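Local coordinates for protein alkaline phosphatase D (Bacillus subtilis, PDB 2YEQ) that hydrolyses phosphate esters as an alkaline phosphatase and phosphodiesterase, at an active site that holds iron and calcium, at residues 47-52 / 89-94; 330-335 / 350-355; 376-381 / 402-407. All blocks are in the same frame, centred on the assembly; numbering follows the deposited sequence.

Interaction 1 of 3, residues 47-52 / 89-94; sequences KWEVAK and YYRFKT. With PE5 (3,6,9,12,15,18,21,24-octaoxahexacosan-1-ol), chain P; PE5 (3,6,9,12,15,18,21,24-octaoxahexacosan-1-ol), chain X.
Trp-48 meets Phe-92, and Val-50 meets Tyr-90, on the buried face of two neighbouring antiparallel strands in the four-stranded sheet of the N-terminal PhoD domain. Backbone bonds join the strands at Lys-47 with Lys-93, Glu-49 with Arg-91 and Ala-51 with Tyr-89; Trp-48/Phe-92 and Val-50/Tyr-90 are the non-hydrogen-bonded pairs, each with CA atoms 4.4 Å apart. On the packed side Trp-48 CB lies 3.8 Å from Phe-92 CD1. The Trp-48 indole leads away from Phe-92, its CG set between backbone N and carbonyl carbon (chi1 56°), and touches Val-77 and Ala-79 of strand 74-79; Phe-92 packs on Val-75 and Leu-25. The other face is more polar and looser: the two lysines diverge there, and Lys-47 NZ bonds to Thr-64. Between them and Ala-51, Glu-49 and Arg-91 run side by side, pointing the same way, with carboxylate and guanidinium planes 26° apart. Arg-91 also makes a cation-pi contact with Phe-56, and its NH1 bonds to O1 of a bound polyether at 3.2 Å. An alanine in place of Arg-91 would probably leave the Glu-49 carboxylate without its charged mate and freer to turn. Both nitrogens of the side-on grip reach one oxygen: Glu-49 OE1 lies 3.2 Å from Arg-91 NE and, through its syn lone pair, 3.0 Å from Arg-91 NH2.

Interaction 2 of 3, residues 330-335 / 350-355; sequences QQIFFA and DSWDGY. With PE5 (3,6,9,12,15,18,21,24-octaoxahexacosan-1-ol), chain E.
The indole of Trp-352 carries Phe-334 on one face and Gln-330 at its edge. Phe-334 CD1 stands 3.4 Å above the indole plane, over its centre, in an edge-to-face pair whose planes meet at 66°. Phe-334 CE1 continues over the six-membered ring, 3.8 Å from Trp-352 CE3. In the indole plane, Trp-352 NE1 donates a nearly straight bond of 2.8 Å to Gln-330 OE1. That oxygen takes a second N-H, from Ile-332 N, and the two donors arrive from opposite faces of the amide; with Gln-330 NE2 bonded to Ile-332 O, the amide is held against rotation. Ile-332 crosses the indole at about a right angle, its CG1 3.6 Å from Trp-352 CD1. The contact joins two loops of the calcineurin-like phosphatase domain: segment 330-335 follows strand 325-329, and the short 3-10 turn 352-354 of the other loop runs into helix 356-368. Trp-352 N bonds to Phe-333 O at 3.0 Å, and a water ties Phe-333 O and Ala-335 O to Asp-353 N. A second water links Phe-333 N with Ser-351 OG, which is also hydrogen-bonded to Ser-348. Asp-353 OD1 forms a salt bridge with Arg-359 of the helix, while Asp-350 OD1 accepts a hydrogen bond from Gln-285 and forms salt bridges with Arg-279 and Arg-282. Between the two loops, Ile-332 CD1 approaches Asp-350 O to 3.4 Å.

Interaction 3 of 3, residues 376-381 / 402-407; sequences VLTGDV and GAEFVG. With CA (calcium ion), chain B.
Glu-404 OE2 takes a short bond from Thr-378 OG1, 2.6 Å, on its anti lone pair, and a second from the backbone N of Phe-334 in a neighbouring loop; Glu-404 OE1 is met by Ala-335 N. The buried carboxylate is thus gripped by three donors, which would be likely to stabilise its negative charge. Its chain reaches them fully extended, with CG anti to the backbone N (chi1 -177°), and crosses Thr-378 obliquely. Two parallel strands carry the pair, with Val-376 beside Glu-404, Leu-377 beside Phe-405 and Thr-378 beside Val-406. Backbone bonds run both ways, among them Phe-405 N to Val-376 O at 2.9 Å and Gly-407 N to Thr-378 O at 2.9 Å. Val-406 packs its CG2 3.9 Å from Thr-378 CB, while its CG1 presses tightly on Val-381 CG2, at 3.4 Å. Beyond the strand the chain turns at Gly-379 and delivers Asp-380, whose OD1 binds a calcium ion at 2.4 Å; Asp-151, Asp-209 and Asp-210 bind the same ion. Metal ligands on loops after strand ends are characteristic of the calcineurin-like metallophosphatase fold. On the sheet face turned away from Glu-404 and Thr-378, Leu-377 and Phe-405 pack against Phe-121 of strand 117-122 in the other large sheet, and strand 374-378 itself lies between strands 325-329 and 400-406.

Overall arrangement
Interaction 1 comes first along the chain, in the four-stranded sheet of the N-terminal domain; interactions 2 and 3 follow in turn within the phosphatase domain. The centre of interaction 1 lies about 40 Å from that of interaction 2 and about 35 Å from that of interaction 3, without contact. Interactions 2 and 3 adjoin, with centres about 10 Å apart: loop 330-335 leaves strand 325-329, the parallel neighbour of strand 374-378 in the seven-stranded mixed sheet. They touch at several points, Gln-331 O packing on Asp-380 CB among them. Both border a calcium site: Asp-380 binds the ion, and the side chain of Asp-350 lies about 5 Å from a bound calcium. Interaction 1 is structural packing remote from it.

Interaction 1 of 3, residues 47-52 / 89-94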
loop_
_atom_site.group_PDB
_atom_site.type_symbol
_atom_site.label_atom_id
_atom_site.label_comp_id
_atom_site.label_asym_id
_atom_site.label_seq_id
_atom_site.Cartn_x
_atom_site.Cartn_y
_atom_site.Cartn_z
ATOM N N LYS A 47 20.081 3.057 21.383
ATOM C CA LYS A 47 19.578 2.029 22.290
ATOM C C LYS A 47 18.098 1.836 22.032
ATOM O O LYS A 47 17.403 2.761 21.582
ATOM C CB LYS A 47 19.814 2.429 23.754
ATOM C CG LYS A 47 21.312 2.468 24.134
ATOM C CD LYS A 47 21.522 2.603 25.639
ATOM C CE LYS A 47 23.000 2.497 26.035
ATOM N NZ LYS A 47 23.749 1.448 25.256
ATOM N N TRP A 48 17.612 0.630 22.297
ATOM C CA TRP A 48 16.200 0.340 22.138
ATOM C C TRP A 48 15.704 -0.570 23.249
ATOM O O TRP A 48 16.450 -1.410 23.772
ATOM C CB TRP A 48 15.910 -0.308 20.775
ATOM C CG TRP A 48 16.709 -1.553 20.519
ATOM C CD1 TRP A 48 17.958 -1.632 19.971
ATOM C CD2 TRP A 48 16.319 -2.891 20.819
ATOM N NE1 TRP A 48 18.351 -2.947 19.887
ATOM C CE2 TRP A 48 17.360 -3.738 20.399
ATOM C CE3 TRP A 48 15.172 -3.463 21.371
ATOM C CZ2 TRP A 48 17.293 -5.126 20.537
ATOM C CZ3 TRP A 48 15.111 -4.833 21.503
ATOM C CH2 TRP A 48 16.161 -5.647 21.097
ATOM N N GLU A 49 14.423 -0.419 23.561
ATOM C CA GLU A 49 13.766 -1.199 24.604
ATOM C C GLU A 49 12.350 -1.581 24.167
ATOM O O GLU A 49 11.633 -0.782 23.544
ATOM C CB GLU A 49 13.653 -0.385 25.899
ATOM C CG GLU A 49 14.966 -0.081 26.589
ATOM C CD GLU A 49 14.794 0.835 27.801
ATOM O OE1 GLU A 49 13.811 1.629 27.859
ATOM O OE2 GLU A 49 15.656 0.748 28.698
ATOM N N VAL A 50 11.958 -2.794 24.531
ATOM C CA VAL A 50 10.618 -3.291 24.347
ATOM C C VAL A 50 10.067 -3.684 25.731
ATOM O O VAL A 50 10.715 -4.418 26.493
ATOM C CB VAL A 50 10.609 -4.531 23.435
ATOM C CG1 VAL A 50 9.192 -5.082 23.287
ATOM C CG2 VAL A 50 11.222 -4.189 22.064
ATOM N N ALA A 51 8.875 -3.203 26.036
ATOM C CA ALA A 51 8.254 -3.422 27.333
ATOM C C ALA A 51 6.822 -3.918 27.185
ATOM O O ALA A 51 6.169 -3.736 26.133
ATOM C CB ALA A 51 8.281 -2.109 28.155
ATOM N N LYS A 52 6.302 -4.496 28.260
ATOM C CA LYS A 52 4.889 -4.886 28.300
ATOM C C LYS A 52 3.969 -3.717 28.607
ATOM O O LYS A 52 2.763 -3.804 28.393
ATOM C CB LYS A 52 4.671 -5.998 29.319
ATOM C CG LYS A 52 5.534 -7.220 29.063
ATOM C CD LYS A 52 5.028 -8.468 29.804
ATOM C CE LYS A 52 5.922 -8.857 30.974
ATOM N NZ LYS A 52 5.864 -10.326 31.283
ATOM N N TYR A 89 5.173 -2.212 23.900
ATOM C CA TYR A 89 5.579 -0.840 23.680
ATOM C C TYR A 89 7.071 -0.832 23.420
ATOM O O TYR A 89 7.804 -1.721 23.911
ATOM C CB TYR A 89 5.218 0.027 24.881
ATOM C CG TYR A 89 3.732 0.043 25.100
ATOM C CD1 TYR A 89 3.118 -0.945 25.871
ATOM C CD2 TYR A 89 2.934 1.001 24.489
ATOM C CE1 TYR A 89 1.743 -0.961 26.048
ATOM C CE2 TYR A 89 1.552 0.999 24.653
ATOM C CZ TYR A 89 0.963 0.011 25.438
ATOM O OH TYR A 89 -0.404 -0.020 25.622
ATOM N N TYR A 90 7.520 0.150 22.640
ATOM C CA TYR A 90 8.927 0.252 22.302
ATOM C C TYR A 90 9.351 1.700 22.207
ATOM O O TYR A 90 8.532 2.587 21.962
ATOM C CB TYR A 90 9.234 -0.530 21.003
ATOM C CG TYR A 90 8.568 0.052 19.769
ATOM C CD1 TYR A 90 7.278 -0.316 19.421
ATOM C CD2 TYR A 90 9.244 0.962 18.946
ATOM C CE1 TYR A 90 6.669 0.218 18.311
ATOM C CE2 TYR A 90 8.639 1.495 17.831
ATOM C CZ TYR A 90 7.365 1.129 17.509
ATOM O OH TYR A 90 6.743 1.676 16.428
ATOM N N ARG A 91 10.647 1.942 22.410
ATOM C CA ARG A 91 11.217 3.276 22.225
ATOM C C ARG A 91 12.711 3.183 22.027
ATOM O O ARG A 91 13.328 2.158 22.328
ATOM C CB ARG A 91 10.907 4.183 23.421
ATOM C CG ARG A 91 11.666 3.779 24.633
ATOM C CD ARG A 91 11.442 4.727 25.802
ATOM N NE ARG A 91 12.034 4.137 26.997
ATOM C CZ ARG A 91 11.891 4.621 28.223
ATOM N NH1 ARG A 91 11.151 5.704 28.438
ATOM N NH2 ARG A 91 12.476 3.998 29.239
ATOM N N PHE A 92 13.269 4.269 21.511
ATOM C CA PHE A 92 14.688 4.367 21.240
ATOM C C PHE A 92 15.277 5.500 22.061
ATOM O O PHE A 92 14.585 6.459 22.395
ATOM C CB PHE A 92 14.934 4.681 19.759
ATOM C CG PHE A 92 14.410 3.644 18.810
ATOM C CD1 PHE A 92 15.203 2.572 18.424
ATOM C CD2 PHE A 92 13.135 3.748 18.288
ATOM C CE1 PHE A 92 14.734 1.633 17.526
ATOM C CE2 PHE A 92 12.645 2.789 17.384
ATOM C CZ PHE A 92 13.453 1.739 17.010
ATOM N N LYS A 93 16.578 5.417 22.304
ATOM C CA LYS A 93 17.328 6.471 22.982
ATOM C C LYS A 93 18.673 6.601 22.286
ATOM O O LYS A 93 19.327 5.597 22.027
ATOM C CB LYS A 93 17.530 6.091 24.443
ATOM C CG LYS A 93 18.141 7.144 25.317
ATOM C CD LYS A 93 18.644 6.500 26.627
ATOM C CE LYS A 93 18.784 7.502 27.772
ATOM N NZ LYS A 93 18.801 6.820 29.104
ATOM N N THR A 94 19.062 7.830 21.973
ATOM C CA THR A 94 20.382 8.097 21.423
ATOM C C THR A 94 20.966 9.266 22.201
ATOM O O THR A 94 20.381 10.340 22.251
ATOM C CB THR A 94 20.347 8.302 19.879
ATOM O OG1 THR A 94 21.684 8.339 19.374
ATOM C CG2 THR A 94 19.558 9.550 19.462
HETATM C C50 PE5 P . 11.893 5.333 32.412
HETATM O O1 PE5 P . 11.077 6.189 31.609
HETATM C C1 PE5 P . 9.734 5.711 31.437
HETATM C C2 PE5 P . 8.889 6.728 30.665
HETATM O O2 PE5 P . 8.333 6.146 29.473
HETATM C C3 PE5 P . 7.517 7.029 28.671
HETATM C C4 PE5 P . 8.320 7.821 27.619
HETATM O O3 PE5 P . 9.528 7.185 27.189
HETATM O O1 PE5 X . 8.007 -12.585 30.671
HETATM C C1 PE5 X . 9.111 -11.783 30.244
HETATM C C2 PE5 X . 9.715 -10.999 31.414
HETATM O O2 PE5 X . 8.832 -9.950 31.829
HETATM C C3 PE5 X . 9.455 -8.893 32.569
HETATM C C4 PE5 X . 8.383 -8.053 33.234
#

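Interaction 2 of 3, residues 330-335 / 350-355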
loop_
_atom_site.group_PDB
_atom_site.type_symbol
_atom_site.label_atom_id
_atom_site.label_comp_id
_atom_site.label_asym_id
_atom_site.label_seq_id
_atom_site.Cartn_x
_atom_site.Cartn_y
_atom_site.Cartn_z
ATOM N N GLN A 330 -2.078 -6.719 -2.484
ATOM C CA GLN A 330 -1.365 -6.332 -3.699
ATOM C C GLN A 330 -1.808 -4.976 -4.200
ATOM O O GLN A 330 -2.531 -4.258 -3.496
ATOM C CB GLN A 330 -1.478 -7.449 -4.757
ATOM C CG GLN A 330 -2.896 -7.775 -5.196
ATOM C CD GLN A 330 -3.339 -6.935 -6.353
ATOM O OE1 GLN A 330 -2.631 -6.827 -7.371
ATOM N NE2 GLN A 330 -4.475 -6.280 -6.196
ATOM N N GLN A 331 -1.364 -4.595 -5.409
ATOM C CA GLN A 331 -1.350 -3.202 -5.814
ATOM C C GLN A 331 -2.477 -2.724 -6.667
ATOM O O GLN A 331 -2.944 -1.582 -6.511
ATOM C CB GLN A 331 -0.041 -2.920 -6.593
ATOM C CG GLN A 331 1.234 -3.033 -5.781
ATOM C CD GLN A 331 1.644 -4.444 -5.411
ATOM O OE1 GLN A 331 1.291 -5.429 -6.081
ATOM N NE2 GLN A 331 2.441 -4.549 -4.336
ATOM N N ILE A 332 -2.879 -3.551 -7.635
ATOM C CA ILE A 332 -3.636 -3.070 -8.777
ATOM C C ILE A 332 -4.963 -3.827 -9.008
ATOM O O ILE A 332 -5.175 -4.934 -8.524
ATOM C CB ILE A 332 -2.753 -3.133 -10.067
ATOM C CG1 ILE A 332 -2.069 -4.486 -10.180
ATOM C CG2 ILE A 332 -1.703 -1.966 -10.100
ATOM C CD1 ILE A 332 -1.550 -4.818 -11.600
ATOM N N PHE A 333 -5.844 -3.195 -9.753
ATOM C CA PHE A 333 -7.208 -3.699 -9.965
ATOM C C PHE A 333 -7.213 -5.115 -10.557
ATOM O O PHE A 333 -6.708 -5.352 -11.659
ATOM C CB PHE A 333 -7.958 -2.720 -10.832
ATOM C CG PHE A 333 -9.456 -2.708 -10.623
ATOM C CD1 PHE A 333 -10.253 -3.734 -11.102
ATOM C CD2 PHE A 333 -10.069 -1.632 -10.006
ATOM C CE1 PHE A 333 -11.661 -3.701 -10.926
ATOM C CE2 PHE A 333 -11.457 -1.584 -9.856
ATOM C CZ PHE A 333 -12.240 -2.631 -10.307
ATOM N N PHE A 334 -7.792 -6.059 -9.805
ATOM C CA PHE A 334 -7.752 -7.475 -10.149
ATOM C C PHE A 334 -8.971 -7.947 -10.968
ATOM O O PHE A 334 -8.827 -8.771 -11.890
ATOM C CB PHE A 334 -7.654 -8.304 -8.879
ATOM C CG PHE A 334 -7.494 -9.771 -9.108
ATOM C CD1 PHE A 334 -6.244 -10.319 -9.342
ATOM C CD2 PHE A 334 -8.594 -10.627 -9.054
ATOM C CE1 PHE A 334 -6.091 -11.689 -9.552
ATOM C CE2 PHE A 334 -8.446 -11.991 -9.266
ATOM C CZ PHE A 334 -7.209 -12.525 -9.507
ATOM N N ALA A 335 -10.160 -7.471 -10.612
ATOM C CA ALA A 335 -11.378 -7.904 -11.288
ATOM C C ALA A 335 -11.441 -7.354 -12.704
ATOM O O ALA A 335 -10.706 -6.421 -13.051
ATOM C CB ALA A 335 -12.627 -7.499 -10.494
ATOM N N ASP A 350 -2.375 -1.224 -17.306
ATOM C CA ASP A 350 -1.500 -1.280 -16.115
ATOM C C ASP A 350 -2.057 -2.142 -14.970
ATOM O O ASP A 350 -1.343 -2.451 -14.002
ATOM C CB ASP A 350 -1.242 0.139 -15.617
ATOM C CG ASP A 350 -0.130 0.207 -14.586
ATOM O OD1 ASP A 350 1.009 -0.274 -14.846
ATOM O OD2 ASP A 350 -0.408 0.767 -13.494
ATOM N N SER A 351 -3.316 -2.552 -15.117
ATOM C CA SER A 351 -4.022 -3.413 -14.155
ATOM C C SER A 351 -3.988 -4.876 -14.587
ATOM O O SER A 351 -3.377 -5.207 -15.602
ATOM C CB SER A 351 -5.482 -2.950 -14.026
ATOM O OG SER A 351 -5.535 -1.593 -13.612
ATOM N N TRP A 352 -4.625 -5.767 -13.815
ATOM C CA TRP A 352 -4.622 -7.186 -14.157
ATOM C C TRP A 352 -5.334 -7.466 -15.509
ATOM O O TRP A 352 -4.947 -8.408 -16.206
ATOM C CB TRP A 352 -5.235 -8.058 -13.063
ATOM C CG TRP A 352 -4.398 -8.251 -11.840
ATOM C CD1 TRP A 352 -4.216 -7.344 -10.830
ATOM C CD2 TRP A 352 -3.649 -9.391 -11.485
ATOM N NE1 TRP A 352 -3.412 -7.861 -9.877
ATOM C CE2 TRP A 352 -3.033 -9.115 -10.258
ATOM C CE3 TRP A 352 -3.416 -10.632 -12.093
ATOM C CZ2 TRP A 352 -2.243 -10.033 -9.607
ATOM C CZ3 TRP A 352 -2.643 -11.522 -11.462
ATOM C CH2 TRP A 352 -2.053 -11.233 -10.224
ATOM N N ASP A 353 -6.304 -6.642 -15.897
ATOM C CA ASP A 353 -6.923 -6.755 -17.220
ATOM C C ASP A 353 -5.872 -6.608 -18.370
ATOM O O ASP A 353 -6.127 -7.048 -19.499
ATOM C CB ASP A 353 -7.978 -5.685 -17.437
ATOM C CG ASP A 353 -9.369 -6.038 -16.836
ATOM O OD1 ASP A 353 -9.737 -7.238 -16.750
ATOM O OD2 ASP A 353 -10.075 -5.069 -16.476
ATOM N N GLY A 354 -4.741 -5.958 -18.070
ATOM C CA GLY A 354 -3.633 -5.758 -19.030
ATOM C C GLY A 354 -2.742 -6.979 -19.121
ATOM O O GLY A 354 -1.868 -7.054 -19.996
ATOM N N TYR A 355 -2.932 -7.899 -18.170
ATOM C CA TYR A 355 -2.160 -9.111 -18.036
ATOM C C TYR A 355 -3.122 -10.305 -17.878
ATOM O O TYR A 355 -3.014 -11.062 -16.919
ATOM C CB TYR A 355 -1.197 -9.026 -16.841
ATOM C CG TYR A 355 -0.169 -7.885 -16.968
ATOM C CD1 TYR A 355 -0.556 -6.559 -16.812
ATOM C CD2 TYR A 355 1.170 -8.153 -17.300
ATOM C CE1 TYR A 355 0.350 -5.516 -16.954
ATOM C CE2 TYR A 355 2.107 -7.108 -17.410
ATOM C CZ TYR A 355 1.680 -5.789 -17.257
ATOM O OH TYR A 355 2.537 -4.729 -17.391
HETATM C C48 PE5 E . -12.001 -11.421 -19.267
HETATM C C50 PE5 E . -10.600 -11.061 -19.767
HETATM O O1 PE5 E . -10.179 -9.775 -19.268
HETATM C C1 PE5 E . -10.113 -8.699 -20.219
HETATM C C2 PE5 E . -8.688 -8.447 -20.726
HETATM O O2 PE5 E . -8.403 -9.009 -22.030
HETATM O O HOH W 1 -8.120 -5.417 -13.935
HETATM O O HOH W 2 -5.063 -0.649 -10.948
#

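Interaction 3 of 3, residues 376-381 / 402-407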
loop_
_atom_site.group_PDB
_atom_site.type_symbol
_atom_site.label_atom_id
_atom_site.label_comp_id
_atom_site.label_asym_id
_atom_site.label_seq_id
_atom_site.Cartn_x
_atom_site.Cartn_y
_atom_site.Cartn_z
ATOM N N VAL A 376 -8.900 -10.344 -2.189
ATOM C CA VAL A 376 -7.870 -9.516 -2.823
ATOM C C VAL A 376 -8.044 -8.103 -2.337
ATOM O O VAL A 376 -9.129 -7.564 -2.420
ATOM C CB VAL A 376 -7.989 -9.561 -4.371
ATOM C CG1 VAL A 376 -6.870 -8.711 -5.028
ATOM C CG2 VAL A 376 -7.901 -11.019 -4.855
ATOM N N LEU A 377 -6.957 -7.529 -1.814
ATOM C CA LEU A 377 -6.870 -6.133 -1.430
ATOM C C LEU A 377 -6.031 -5.372 -2.454
ATOM O O LEU A 377 -4.971 -5.854 -2.870
ATOM C CB LEU A 377 -6.185 -6.021 -0.057
ATOM C CG LEU A 377 -6.550 -7.027 1.041
ATOM C CD1 LEU A 377 -5.722 -6.734 2.298
ATOM C CD2 LEU A 377 -8.046 -7.002 1.321
ATOM N N THR A 378 -6.478 -4.179 -2.788
ATOM C CA THR A 378 -5.977 -3.404 -3.911
ATOM C C THR A 378 -5.943 -1.904 -3.614
ATOM O O THR A 378 -6.756 -1.413 -2.853
ATOM C CB THR A 378 -6.930 -3.595 -5.099
ATOM O OG1 THR A 378 -7.044 -4.978 -5.371
ATOM C CG2 THR A 378 -6.481 -2.835 -6.304
ATOM N N GLY A 379 -5.009 -1.174 -4.235
ATOM C CA GLY A 379 -5.034 0.273 -4.219
ATOM C C GLY A 379 -5.012 0.816 -5.634
ATOM O O GLY A 379 -5.808 0.411 -6.469
ATOM N N ASP A 380 -4.125 1.783 -5.871
ATOM C CA ASP A 380 -3.754 2.316 -7.208
ATOM C C ASP A 380 -4.751 3.221 -7.894
ATOM O O ASP A 380 -4.360 4.233 -8.486
ATOM C CB ASP A 380 -3.281 1.197 -8.164
ATOM C CG ASP A 380 -2.754 1.755 -9.508
ATOM O OD1 ASP A 380 -1.677 2.421 -9.525
ATOM O OD2 ASP A 380 -3.468 1.546 -10.522
ATOM N N VAL A 381 -6.040 2.911 -7.781
ATOM C CA VAL A 381 -7.045 3.551 -8.622
ATOM C C VAL A 381 -7.707 4.769 -8.019
ATOM O O VAL A 381 -8.514 5.414 -8.668
ATOM C CB VAL A 381 -8.101 2.513 -9.167
ATOM C CG1 VAL A 381 -7.371 1.316 -9.832
ATOM C CG2 VAL A 381 -9.086 2.065 -8.067
ATOM N N GLY A 402 -14.354 -15.745 -4.362
ATOM C CA GLY A 402 -13.909 -14.741 -3.401
ATOM C C GLY A 402 -14.411 -13.368 -3.685
ATOM O O GLY A 402 -15.410 -13.187 -4.375
ATOM N N ALA A 403 -13.689 -12.377 -3.172
ATOM C CA ALA A 403 -14.059 -10.979 -3.319
ATOM C C ALA A 403 -12.806 -10.102 -3.427
ATOM O O ALA A 403 -11.751 -10.480 -2.930
ATOM C CB ALA A 403 -14.883 -10.510 -2.115
ATOM N N GLU A 404 -12.965 -8.949 -4.060
ATOM C CA GLU A 404 -11.921 -7.923 -4.123
ATOM C C GLU A 404 -12.406 -6.648 -3.460
ATOM O O GLU A 404 -13.474 -6.152 -3.778
ATOM C CB GLU A 404 -11.535 -7.591 -5.582
ATOM C CG GLU A 404 -10.392 -6.563 -5.653
ATOM C CD GLU A 404 -9.913 -6.183 -7.067
ATOM O OE1 GLU A 404 -10.688 -6.306 -8.061
ATOM O OE2 GLU A 404 -8.755 -5.680 -7.144
ATOM N N PHE A 405 -11.586 -6.108 -2.554
ATOM C CA PHE A 405 -11.808 -4.795 -1.979
ATOM C C PHE A 405 -10.718 -3.852 -2.453
ATOM O O PHE A 405 -9.549 -4.001 -2.069
ATOM C CB PHE A 405 -11.778 -4.917 -0.447
ATOM C CG PHE A 405 -12.803 -5.889 0.066
ATOM C CD1 PHE A 405 -14.150 -5.592 -0.063
ATOM C CD2 PHE A 405 -12.442 -7.097 0.585
ATOM C CE1 PHE A 405 -15.136 -6.499 0.360
ATOM C CE2 PHE A 405 -13.447 -8.039 1.020
ATOM C CZ PHE A 405 -14.779 -7.710 0.890
ATOM N N VAL A 406 -11.114 -2.897 -3.276
ATOM C CA VAL A 406 -10.230 -1.891 -3.810
ATOM C C VAL A 406 -10.379 -0.659 -2.941
ATOM O O VAL A 406 -11.438 -0.059 -2.855
ATOM C CB VAL A 406 -10.597 -1.514 -5.261
ATOM C CG1 VAL A 406 -9.636 -0.444 -5.832
ATOM C CG2 VAL A 406 -10.633 -2.796 -6.157
ATOM N N GLY A 407 -9.317 -0.278 -2.272
ATOM C CA GLY A 407 -9.370 0.919 -1.456
ATOM C C GLY A 407 -9.102 2.198 -2.178
ATOM O O GLY A 407 -8.223 2.277 -3.043
HETATM CA CA CA B . 0.096 3.435 -8.342
HETATM O O HOH W 3 -0.711 2.683 -6.019
#